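Local coordinates for protein lysozyme C (Equus asinus, PDB 5XUW) that hydrolyses the beta-1,4 linkages between N-acetylmuramic acid and N-acetylglucosamine in bacterial peptidoglycan and binds one calcium ion per subunit, at residues 7-12 / 122-127; 81-84 / 89-92. All blocks are in the same frame, centred on the assembly; numbering follows the deposited sequence.

Contact 1: 7-12 / 122-127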
ATOM      1  N   GLU A   7      13.460  -1.316  -6.795  1.00 15.35           N
ATOM      2  CA  GLU A   7      13.137  -2.681  -6.415  1.00 15.66           C
ATOM      3  C   GLU A   7      11.624  -2.864  -6.296  1.00 14.85           C
ATOM      4  O   GLU A   7      11.064  -3.835  -6.826  1.00 14.84           O
ATOM      5  CB  GLU A   7      13.781  -3.027  -5.081  1.00 16.80           C
ATOM      6  CG  GLU A   7      13.615  -4.478  -4.672  1.00 18.32           C
ATOM      7  CD  GLU A   7      14.177  -4.749  -3.294  1.00 19.89           C
ATOM      8  OE1 GLU A   7      14.591  -3.788  -2.604  1.00 21.58           O
ATOM      9  OE2 GLU A   7      14.186  -5.934  -2.915  1.00 21.90           O
ATOM     10  N   LEU A   8      10.973  -1.940  -5.594  1.00 14.64           N
ATOM     11  CA  LEU A   8       9.523  -2.026  -5.422  1.00 14.03           C
ATOM     12  C   LEU A   8       8.804  -1.894  -6.758  1.00 13.72           C
ATOM     13  O   LEU A   8       7.896  -2.666  -7.048  1.00 13.83           O
ATOM     14  CB  LEU A   8       9.008  -0.992  -4.416  1.00 14.04           C
ATOM     15  CG  LEU A   8       7.505  -1.085  -4.114  1.00 14.12           C
ATOM     16  CD1 LEU A   8       7.122  -2.463  -3.579  1.00 14.34           C
ATOM     17  CD2 LEU A   8       7.069   0.007  -3.142  1.00 14.33           C
ATOM     18  N   ALA A   9       9.238  -0.943  -7.582  1.00 13.87           N
ATOM     19  CA  ALA A   9       8.627  -0.735  -8.907  1.00 13.90           C
ATOM     20  C   ALA A   9       8.621  -2.022  -9.745  1.00 14.24           C
ATOM     21  O   ALA A   9       7.604  -2.415 -10.317  1.00 14.00           O
ATOM     22  CB  ALA A   9       9.355   0.370  -9.644  1.00 13.80           C
ATOM     23  N   HIS A  10       9.752  -2.714  -9.765  1.00 15.26           N
ATOM     24  CA  HIS A  10       9.858  -3.957 -10.530  1.00 16.33           C
ATOM     25  C   HIS A  10       9.046  -5.120  -9.951  1.00 16.18           C
ATOM     26  O   HIS A  10       8.442  -5.882 -10.706  1.00 15.74           O
ATOM     27  CB  HIS A  10      11.324  -4.311 -10.754  1.00 17.67           C
ATOM     28  CG  HIS A  10      11.929  -3.497 -11.846  1.00 19.92           C
ATOM     29  ND1 HIS A  10      11.803  -3.844 -13.171  1.00 21.30           N
ATOM     30  CD2 HIS A  10      12.553  -2.299 -11.826  1.00 20.45           C
ATOM     31  CE1 HIS A  10      12.377  -2.923 -13.919  1.00 22.03           C
ATOM     32  NE2 HIS A  10      12.845  -1.973 -13.127  1.00 21.58           N
ATOM     33  N   LYS A  11       9.013  -5.230  -8.628  1.00 16.06           N
ATOM     34  CA  LYS A  11       8.151  -6.199  -7.947  1.00 16.42           C
ATOM     35  C   LYS A  11       6.674  -5.957  -8.291  1.00 16.17           C
ATOM     36  O   LYS A  11       5.967  -6.868  -8.720  1.00 15.99           O
ATOM     37  CB  LYS A  11       8.379  -6.109  -6.439  1.00 17.41           C
ATOM     38  CG  LYS A  11       7.498  -7.000  -5.574  1.00 18.02           C
ATOM     39  CD  LYS A  11       7.568  -8.467  -5.956  1.00 18.83           C
ATOM     40  CE  LYS A  11       6.758  -9.312  -4.980  1.00 19.87           C
ATOM     41  NZ  LYS A  11       6.737 -10.755  -5.350  1.00 20.38           N
ATOM     42  N   LEU A  12       6.220  -4.723  -8.105  1.00 16.04           N
ATOM     43  CA  LEU A  12       4.835  -4.365  -8.413  1.00 16.54           C
ATOM     44  C   LEU A  12       4.513  -4.572  -9.891  1.00 16.87           C
ATOM     45  O   LEU A  12       3.428  -5.055 -10.225  1.00 16.97           O
ATOM     46  CB  LEU A  12       4.532  -2.932  -7.973  1.00 16.34           C
ATOM     47  CG  LEU A  12       4.646  -2.620  -6.474  1.00 16.52           C
ATOM     48  CD1 LEU A  12       4.090  -1.235  -6.193  1.00 16.60           C
ATOM     49  CD2 LEU A  12       3.966  -3.646  -5.575  1.00 17.22           C
ATOM     50  N   GLU A 122       8.927  11.565 -14.007  1.00 17.94           N
ATOM     51  CA  GLU A 122      10.339  11.226 -13.765  1.00 19.23           C
ATOM     52  C   GLU A 122      10.556  10.416 -12.476  1.00 17.77           C
ATOM     53  O   GLU A 122      11.695  10.074 -12.150  1.00 17.01           O
ATOM     54  CB  GLU A 122      11.180  12.499 -13.686  1.00 22.17           C
ATOM     55  CG  GLU A 122      11.032  13.435 -14.879  1.00 26.46           C
ATOM     56  CD  GLU A 122      11.841  14.719 -14.739  1.00 30.20           C
ATOM     57  OE1 GLU A 122      12.415  14.976 -13.654  1.00 34.61           O
ATOM     58  OE2 GLU A 122      11.896  15.488 -15.724  1.00 33.67           O
ATOM     59  N   TYR A 123       9.478  10.096 -11.760  1.00 16.21           N
ATOM     60  CA  TYR A 123       9.570   9.468 -10.434  1.00 15.75           C
ATOM     61  C   TYR A 123      10.255   8.096 -10.493  1.00 15.88           C
ATOM     62  O   TYR A 123      11.044   7.754  -9.608  1.00 16.55           O
ATOM     63  CB  TYR A 123       8.168   9.389  -9.794  1.00 15.40           C
ATOM     64  CG  TYR A 123       8.116   8.743  -8.412  1.00 14.84           C
ATOM     65  CD1 TYR A 123       8.650   9.384  -7.290  1.00 15.14           C
ATOM     66  CD2 TYR A 123       7.514   7.501  -8.231  1.00 14.63           C
ATOM     67  CE1 TYR A 123       8.605   8.789  -6.027  1.00 15.32           C
ATOM     68  CE2 TYR A 123       7.456   6.901  -6.979  1.00 15.24           C
ATOM     69  CZ  TYR A 123       8.002   7.538  -5.877  1.00 15.47           C
ATOM     70  OH  TYR A 123       7.944   6.921  -4.639  1.00 15.03           O
ATOM     71  N   LEU A 124       9.976   7.325 -11.542  1.00 15.57           N
ATOM     72  CA  LEU A 124      10.624   6.025 -11.752  1.00 16.02           C
ATOM     73  C   LEU A 124      11.672   6.067 -12.868  1.00 16.51           C
ATOM     74  O   LEU A 124      12.011   5.026 -13.438  1.00 17.20           O
ATOM     75  CB  LEU A 124       9.577   4.948 -12.040  1.00 16.09           C
ATOM     76  CG  LEU A 124       8.509   4.739 -10.960  1.00 16.20           C
ATOM     77  CD1 LEU A 124       7.572   3.613 -11.379  1.00 16.74           C
ATOM     78  CD2 LEU A 124       9.134   4.478  -9.593  1.00 16.17           C
ATOM     79  N   ALA A 125      12.237   7.243 -13.131  1.00 17.91           N
ATOM     80  CA  ALA A 125      13.180   7.411 -14.241  1.00 18.55           C
ATOM     81  C   ALA A 125      14.427   6.546 -14.056  1.00 19.27           C
ATOM     82  O   ALA A 125      14.929   5.979 -15.012  1.00 19.83           O
ATOM     83  CB  ALA A 125      13.554   8.878 -14.423  1.00 19.21           C
ATOM     84  N   SER A 126      14.891   6.406 -12.819  1.00 19.91           N
ATOM     85  CA  SER A 126      16.048   5.557 -12.533  1.00 20.60           C
ATOM     86  C   SER A 126      15.769   4.050 -12.666  1.00 21.06           C
ATOM     87  O   SER A 126      16.708   3.260 -12.729  1.00 20.35           O
ATOM     88  CB  SER A 126      16.611   5.891 -11.151  1.00 21.31           C
ATOM     89  OG  SER A 126      15.644   5.698 -10.128  1.00 24.12           O
ATOM     90  N   CYS A 127      14.496   3.647 -12.717  1.00 20.54           N
ATOM     91  CA  CYS A 127      14.125   2.234 -12.813  1.00 22.33           C
ATOM     92  C   CYS A 127      13.953   1.712 -14.251  1.00 24.61           C
ATOM     93  O   CYS A 127      13.691   0.538 -14.429  1.00 24.01           O
ATOM     94  CB  CYS A 127      12.828   1.990 -12.030  1.00 21.69           C
ATOM     95  SG  CYS A 127      12.728   2.890 -10.466  1.00 21.89           S
TER

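Contact 2: 81-84 / 89-92. With CA (calcium ion), chain C.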
ATOM      1  N   SER A  81      -0.697  -9.538  10.917  1.00 21.06           N
ATOM      2  CA  SER A  81       0.720  -9.919  11.028  1.00 21.21           C
ATOM      3  C   SER A  81       1.367 -10.337   9.705  1.00 20.78           C
ATOM      4  O   SER A  81       2.576 -10.152   9.523  1.00 20.15           O
ATOM      5  CB  SER A  81       0.891 -11.044  12.059  1.00 21.73           C
ATOM      6  OG  SER A  81       0.083 -12.161  11.728  1.00 23.08           O
ATOM      7  N   LYS A  82       0.566 -10.869   8.782  1.00 19.56           N
ATOM      8  CA  LYS A  82       1.057 -11.270   7.461  1.00 20.44           C
ATOM      9  C   LYS A  82       1.351 -10.082   6.542  1.00 19.41           C
ATOM     10  O   LYS A  82       1.862 -10.260   5.436  1.00 18.93           O
ATOM     11  CB  LYS A  82       0.065 -12.212   6.801  1.00 21.88           C
ATOM     12  CG  LYS A  82      -0.173 -13.478   7.625  1.00 23.09           C
ATOM     13  CD  LYS A  82      -1.430 -14.210   7.203  1.00 25.51           C
ATOM     14  CE  LYS A  82      -1.209 -15.011   5.942  1.00 26.39           C
ATOM     15  NZ  LYS A  82      -0.431 -16.252   6.207  1.00 27.50           N
ATOM     16  N   LEU A  83       1.015  -8.877   6.997  1.00 18.63           N
ATOM     17  CA  LEU A  83       1.385  -7.647   6.306  1.00 18.36           C
ATOM     18  C   LEU A  83       2.644  -7.013   6.905  1.00 18.16           C
ATOM     19  O   LEU A  83       2.951  -5.866   6.598  1.00 18.44           O
ATOM     20  CB  LEU A  83       0.206  -6.668   6.365  1.00 18.75           C
ATOM     21  CG  LEU A  83      -1.130  -7.247   5.889  1.00 18.98           C
ATOM     22  CD1 LEU A  83      -2.267  -6.273   6.165  1.00 19.55           C
ATOM     23  CD2 LEU A  83      -1.059  -7.607   4.410  1.00 19.67           C
ATOM     24  N   LEU A  84       3.355  -7.742   7.767  1.00 17.46           N
ATOM     25  CA  LEU A  84       4.589  -7.248   8.374  1.00 17.42           C
ATOM     26  C   LEU A  84       5.812  -8.088   8.016  1.00 17.09           C
ATOM     27  O   LEU A  84       6.903  -7.773   8.466  1.00 17.77           O
ATOM     28  CB  LEU A  84       4.427  -7.162   9.894  1.00 17.59           C
ATOM     29  CG  LEU A  84       3.378  -6.183  10.429  1.00 18.16           C
ATOM     30  CD1 LEU A  84       3.290  -6.304  11.943  1.00 18.76           C
ATOM     31  CD2 LEU A  84       3.688  -4.749  10.030  1.00 18.14           C
ATOM     32  N   ASP A  89       3.318 -10.197  -1.581  1.00 16.58           N
ATOM     33  CA  ASP A  89       2.283 -10.704  -2.475  1.00 17.21           C
ATOM     34  C   ASP A  89       0.884 -10.587  -1.882  1.00 16.99           C
ATOM     35  O   ASP A  89      -0.040 -10.161  -2.582  1.00 16.67           O
ATOM     36  CB  ASP A  89       2.557 -12.150  -2.895  1.00 18.57           C
ATOM     37  CG  ASP A  89       3.747 -12.273  -3.837  1.00 19.86           C
ATOM     38  OD1 ASP A  89       4.286 -11.240  -4.283  1.00 21.19           O
ATOM     39  OD2 ASP A  89       4.163 -13.419  -4.121  1.00 21.32           O
ATOM     40  N   ASP A  90       0.733 -10.952  -0.607  1.00 16.74           N
ATOM     41  CA  ASP A  90      -0.577 -10.851   0.042  1.00 16.99           C
ATOM     42  C   ASP A  90      -0.945  -9.392   0.336  1.00 16.48           C
ATOM     43  O   ASP A  90      -2.127  -9.008   0.232  1.00 15.76           O
ATOM     44  CB  ASP A  90      -0.728 -11.771   1.268  1.00 17.37           C
ATOM     45  CG  ASP A  90       0.394 -11.639   2.278  1.00 18.02           C
ATOM     46  OD1 ASP A  90       1.179 -10.669   2.210  1.00 18.16           O
ATOM     47  OD2 ASP A  90       0.501 -12.537   3.154  1.00 19.00           O
ATOM     48  N   ASP A  91       0.055  -8.569   0.638  1.00 15.61           N
ATOM     49  CA  ASP A  91      -0.157  -7.100   0.741  1.00 15.46           C
ATOM     50  C   ASP A  91      -0.683  -6.534  -0.575  1.00 15.05           C
ATOM     51  O   ASP A  91      -1.621  -5.709  -0.592  1.00 14.80           O
ATOM     52  CB  ASP A  91       1.126  -6.342   1.103  1.00 15.52           C
ATOM     53  CG  ASP A  91       1.767  -6.827   2.384  1.00 16.58           C
ATOM     54  OD1 ASP A  91       2.196  -7.993   2.417  1.00 16.35           O
ATOM     55  OD2 ASP A  91       1.881  -6.030   3.339  1.00 16.97           O
ATOM     56  N   ILE A  92      -0.086  -6.981  -1.677  1.00 15.13           N
ATOM     57  CA  ILE A  92      -0.485  -6.522  -3.017  1.00 15.46           C
ATOM     58  C   ILE A  92      -1.910  -6.970  -3.347  1.00 16.02           C
ATOM     59  O   ILE A  92      -2.721  -6.185  -3.842  1.00 15.50           O
ATOM     60  CB  ILE A  92       0.493  -7.028  -4.098  1.00 15.38           C
ATOM     61  CG1 ILE A  92       1.828  -6.277  -3.995  1.00 15.18           C
ATOM     62  CG2 ILE A  92      -0.094  -6.888  -5.501  1.00 15.62           C
ATOM     63  CD1 ILE A  92       2.970  -6.950  -4.719  1.00 15.50           C
TER
HETATM   64 CA    CA C 201       3.126  -9.987   3.522  1.00 17.61          CA
HETATM   65  O   HOH W   1       3.247 -12.333   3.277  1.00 25.01           O
HETATM   66  O   HOH W   2       4.385  -8.046   4.196  1.00 17.90           O

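Contact 1: 7-12 / 122-127
A9 on the helix 5-14 meets L124 and C127 of the C-terminal tail through a single methyl group, and that small patch is the packed part of the contact. CB of A9 lies 4.1 Å from CD1 of L124 and just as near to CD2, so the methyl sits against the fork of the leucine and touches both prongs. SG of C127 comes to 4.3 Å from the same CB. These are ordinary van der Waals distances. CA of A9 and CA of C127, 7.4 Å apart, are the nearest pair of backbone positions across the two segments. A9 also touches V29 of the helix 25-36, and L124 touches K5.

The tail forms a type I turn from E122 to A125 that leads into the 3-10 segment 125-127, and N of C127 bonds back to O of L124, which keeps the two contact residues of the tail close together. In the C-type lysozyme fold this tail is joined to the first helix covalently, and here the disulfide between C127 and C6, three residues before A9, supplies the link.

The other side of the contact is looser and more exposed, and it is polar. H10 swings its imidazole toward the tail, with CG anti to its own carbonyl carbon (chi1 -78°), and donates from NE2 to the carbonyl O of C127 at 3.0 Å. The N-H points at the acceptor at 159°, and O lies close to the ring plane, at the edge of the imidazole. The donor in turn lies in the carbonyl plane, on a lone pair of the oxygen. This in-plane geometry at both ends probably restrains the ring, although apart from this bond its nearest side-chain neighbour across the contact is CB of C127, 4.1 Å from NE2 of H10.

Contact 2: 81-84 / 89-92
The calcium-binding loop of this C-type lysozyme is closed here, with K82 from one end of the loop and D90 and D91 from the first turn of the helix 89-100 meeting around one calcium ion. K82 contributes its main chain rather than its amine: its carbonyl O binds the ion at 2.3 Å. From the helix, D90 OD1 reaches the calcium at 2.4 Å and D91 OD1 at 2.5 Å. Each carboxylate uses one oxygen, the second oxygen of D90 lying well back from the metal.

That second oxygen, OD2 of D90, accepts a weak hydrogen bond from a water that is itself a calcium ligand. CG of D90 stands between its backbone N and carbonyl carbon (chi1 51°), which directs the carboxylate toward the calcium and K82 and leaves OD1 near the N-H of D91, from which it accepts a weak bond. The site is the one shared by calcium-binding lysozymes and alpha-lactalbumin: the side chain of D85 and the carbonyl of N87 add two more ligands, and two waters complete a sevenfold shell. With no hydrogen bond crossing between the two segments, the ion is what joins their oxygens, and it probably offsets the repulsion of acceptors held as close as K82 O and D90 OD1, 3.3 Å apart.

Beside the metal ligands, L83 slides past D91 in the opposite direction. CD2 of L83 lies 3.5 Å from D91 OD2, the oxygen turned away from the metal, while the leucine also packs on C65 and Y54. The side chains of K82 and D90 cross at about a right angle, CB of K82 being 3.7 Å from OD2 of D90. NZ of K82 remains 4.9 Å from OD2 of D90, so the opposite charges are not in contact and any attraction would be long-range.

How the contacts relate
From the N terminus the chain enters the helix 5-14, which supplies the first half of contact 1, and then passes through the helix 25-36 and the small antiparallel sheet before reaching 81-84. Contact 2 closes a short loop there, with four residues between its segments, and the chain continues along the helix 89-100. Past the helix 109-114 the tail returns to the first helix at 122-127, so contact 1 closes a loop spanning most of the chain and encloses contact 2. Their centres lie about 20 Å apart, yet a salt bridge between K11 and D89 and the packing of L12 on I92 join the first helix to the calcium-bearing one.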